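Local coordinates for cystathionine beta-lyase family protein, YNBB B.subtilis ortholog (Clostridium acetobutylicum, PDB 3HVY), which is a putative pyridoxal-phosphate-dependent cystathionine beta-lyase of the methionine gamma-lyase family, thought to take part in aluminium resistance, at the interface of chains A and B. Residues are numbered along the deposited sequence; one frame, centred on the assembly and turned at random. Chains: chain A/B, Cystathionine beta-lyase family protein, YNBB B.subtilis ortholog.

The interface of chains A and B. Residues chain A 53, 291-292, 295-296; chain B 357, 383, 409.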
loop_
_atom_site.group_PDB
_atom_site.type_symbol
_atom_site.label_atom_id
_atom_site.label_comp_id
_atom_site.label_asym_id
_atom_site.label_seq_id
_atom_site.Cartn_x
_atom_site.Cartn_y
_atom_site.Cartn_z
ATOM N N PHE A 53 6.914 21.782 10.211
ATOM C CA PHE A 53 6.664 20.491 10.775
ATOM C C PHE A 53 6.572 20.583 12.289
ATOM O O PHE A 53 5.701 19.978 12.911
ATOM C CB PHE A 53 7.807 19.519 10.470
ATOM C CG PHE A 53 7.673 18.777 9.209
ATOM C CD1 PHE A 53 7.881 19.379 7.987
ATOM C CD2 PHE A 53 7.400 17.424 9.227
ATOM C CE1 PHE A 53 7.815 18.649 6.811
ATOM C CE2 PHE A 53 7.291 16.707 8.065
ATOM C CZ PHE A 53 7.486 17.319 6.845
ATOM N N TYR A 291 4.913 13.608 3.463
ATOM C CA TYR A 291 5.601 14.356 4.503
ATOM C C TYR A 291 7.094 14.250 4.295
ATOM O O TYR A 291 7.812 15.253 4.346
ATOM C CB TYR A 291 5.241 13.833 5.899
ATOM C CG TYR A 291 3.930 14.364 6.468
ATOM C CD1 TYR A 291 3.858 15.627 7.013
ATOM C CD2 TYR A 291 2.785 13.551 6.543
ATOM C CE1 TYR A 291 2.655 16.108 7.575
ATOM C CE2 TYR A 291 1.605 14.009 7.118
ATOM C CZ TYR A 291 1.546 15.306 7.638
ATOM O OH TYR A 291 0.388 15.843 8.232
ATOM N N GLU A 292 7.577 13.045 3.990
ATOM C CA GLU A 292 9.018 12.925 3.828
ATOM C C GLU A 292 9.495 13.629 2.569
ATOM O O GLU A 292 10.554 14.290 2.568
ATOM C CB GLU A 292 9.469 11.455 3.920
ATOM C CG GLU A 292 11.011 11.339 4.016
ATOM C CD GLU A 292 11.533 9.907 3.957
ATOM O OE1 GLU A 292 10.705 9.008 3.854
ATOM O OE2 GLU A 292 12.769 9.686 3.968
ATOM N N PHE A 295 9.850 17.249 3.257
ATOM C CA PHE A 295 11.050 17.518 4.045
ATOM C C PHE A 295 12.319 17.539 3.184
ATOM O O PHE A 295 13.204 18.333 3.409
ATOM C CB PHE A 295 11.179 16.496 5.187
ATOM C CG PHE A 295 12.234 16.860 6.199
ATOM C CD1 PHE A 295 12.031 17.907 7.064
ATOM C CD2 PHE A 295 13.435 16.203 6.236
ATOM C CE1 PHE A 295 12.978 18.270 7.988
ATOM C CE2 PHE A 295 14.392 16.558 7.154
ATOM C CZ PHE A 295 14.156 17.630 8.029
HETATM N N MSE A 296 12.366 16.646 2.208
HETATM C CA MSE A 296 13.493 16.508 1.314
HETATM C C MSE A 296 13.412 17.438 0.105
HETATM O O MSE A 296 14.323 17.463 -0.722
HETATM C CB MSE A 296 13.543 15.086 0.777
HETATM C CG MSE A 296 13.583 14.000 1.841
HETATM SE SE MSE A 296 13.833 12.223 1.026
HETATM C CE MSE A 296 13.555 12.655 -0.815
ATOM N N PRO B 357 12.185 16.478 12.573
ATOM C CA PRO B 357 10.883 16.834 11.969
ATOM C C PRO B 357 9.640 16.137 12.570
ATOM O O PRO B 357 8.559 16.707 12.557
ATOM C CB PRO B 357 11.085 16.417 10.499
ATOM C CG PRO B 357 12.099 15.297 10.568
ATOM C CD PRO B 357 13.044 15.728 11.652
ATOM N N PHE B 383 10.920 9.741 10.026
ATOM C CA PHE B 383 9.787 9.331 9.197
ATOM C C PHE B 383 9.550 7.827 9.249
ATOM O O PHE B 383 8.391 7.384 9.305
ATOM C CB PHE B 383 9.971 9.836 7.760
ATOM C CG PHE B 383 9.909 11.338 7.656
ATOM C CD1 PHE B 383 8.717 11.980 7.706
ATOM C CD2 PHE B 383 11.075 12.090 7.560
ATOM C CE1 PHE B 383 8.657 13.346 7.627
ATOM C CE2 PHE B 383 11.016 13.453 7.521
ATOM C CZ PHE B 383 9.800 14.085 7.572
ATOM N N LEU B 409 19.061 13.082 6.603
ATOM C CA LEU B 409 18.586 12.979 5.229
ATOM C C LEU B 409 19.254 14.072 4.370
ATOM O O LEU B 409 19.529 13.853 3.204
ATOM C CB LEU B 409 17.063 13.091 5.174
ATOM C CG LEU B 409 16.232 11.927 5.729
ATOM C CD1 LEU B 409 14.686 12.195 5.666
ATOM C CD2 LEU B 409 16.624 10.579 5.068
#
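One face of the B:Phe383 ring is capped by A:Glu292, whose CA sits over the ring centre, 3.9 Å from the centroid, in a CH-pi contact. At the edge of the same ring, in its plane, comes CE2 of A:Phe53, 3.7 Å from B:Phe383 CE1; the two phenylalanines reach toward each other from opposite directions. A:Phe295 comes in past the CZ end, tilted out of the ring plane toward the face that A:Glu292 covers, its CB 3.7 Å from B:Phe383 CZ. A:Phe295 offers one of its own faces to B:Pro357: CG of the pyrrolidine ring stands above that face, shifted toward the rim, and CB comes to 3.6 Å from A:Phe295 CE1. The edge of the A:Phe53 ring takes the backbone O of A:Tyr291 in its plane, a contact within chain A, while CB of A:Phe53, next to the ring, lies 3.6 Å from the backbone carbonyl O of B:Pro357.

A:Glu292 turns its CG away from its backbone N (chi1 -169°) and continues extended, which carries the aliphatic part of the side chain along the B:Phe383 ring. Its CG approaches B:Phe383 CD2 to 3.6 Å, and the carboxylate beyond lies almost parallel to the ring, the planes 8° apart. Carboxylate oxygen OE2 ends beside a methyl of B:Leu409, with CD1 at 3.6 Å, the two side chains crossing at about a right angle. The selenomethionine A:Met296 adds a looser flank, its CG 4.4 Å from B:Leu409 CD1.

B:Phe383, from a loop, thus wedges its ring against helix 287-317 by one face and against helix 18-55 by its edge, while loop residue B:Pro357 packs on A:Phe53 and A:Phe295, and B:Leu409 on the A:Glu292 side chain. Its twin, with the chains exchanged, forms elsewhere in the two-fold interface. Together they would help hold the subunits in register, in keeping with the oligomeric assembly usual for this family.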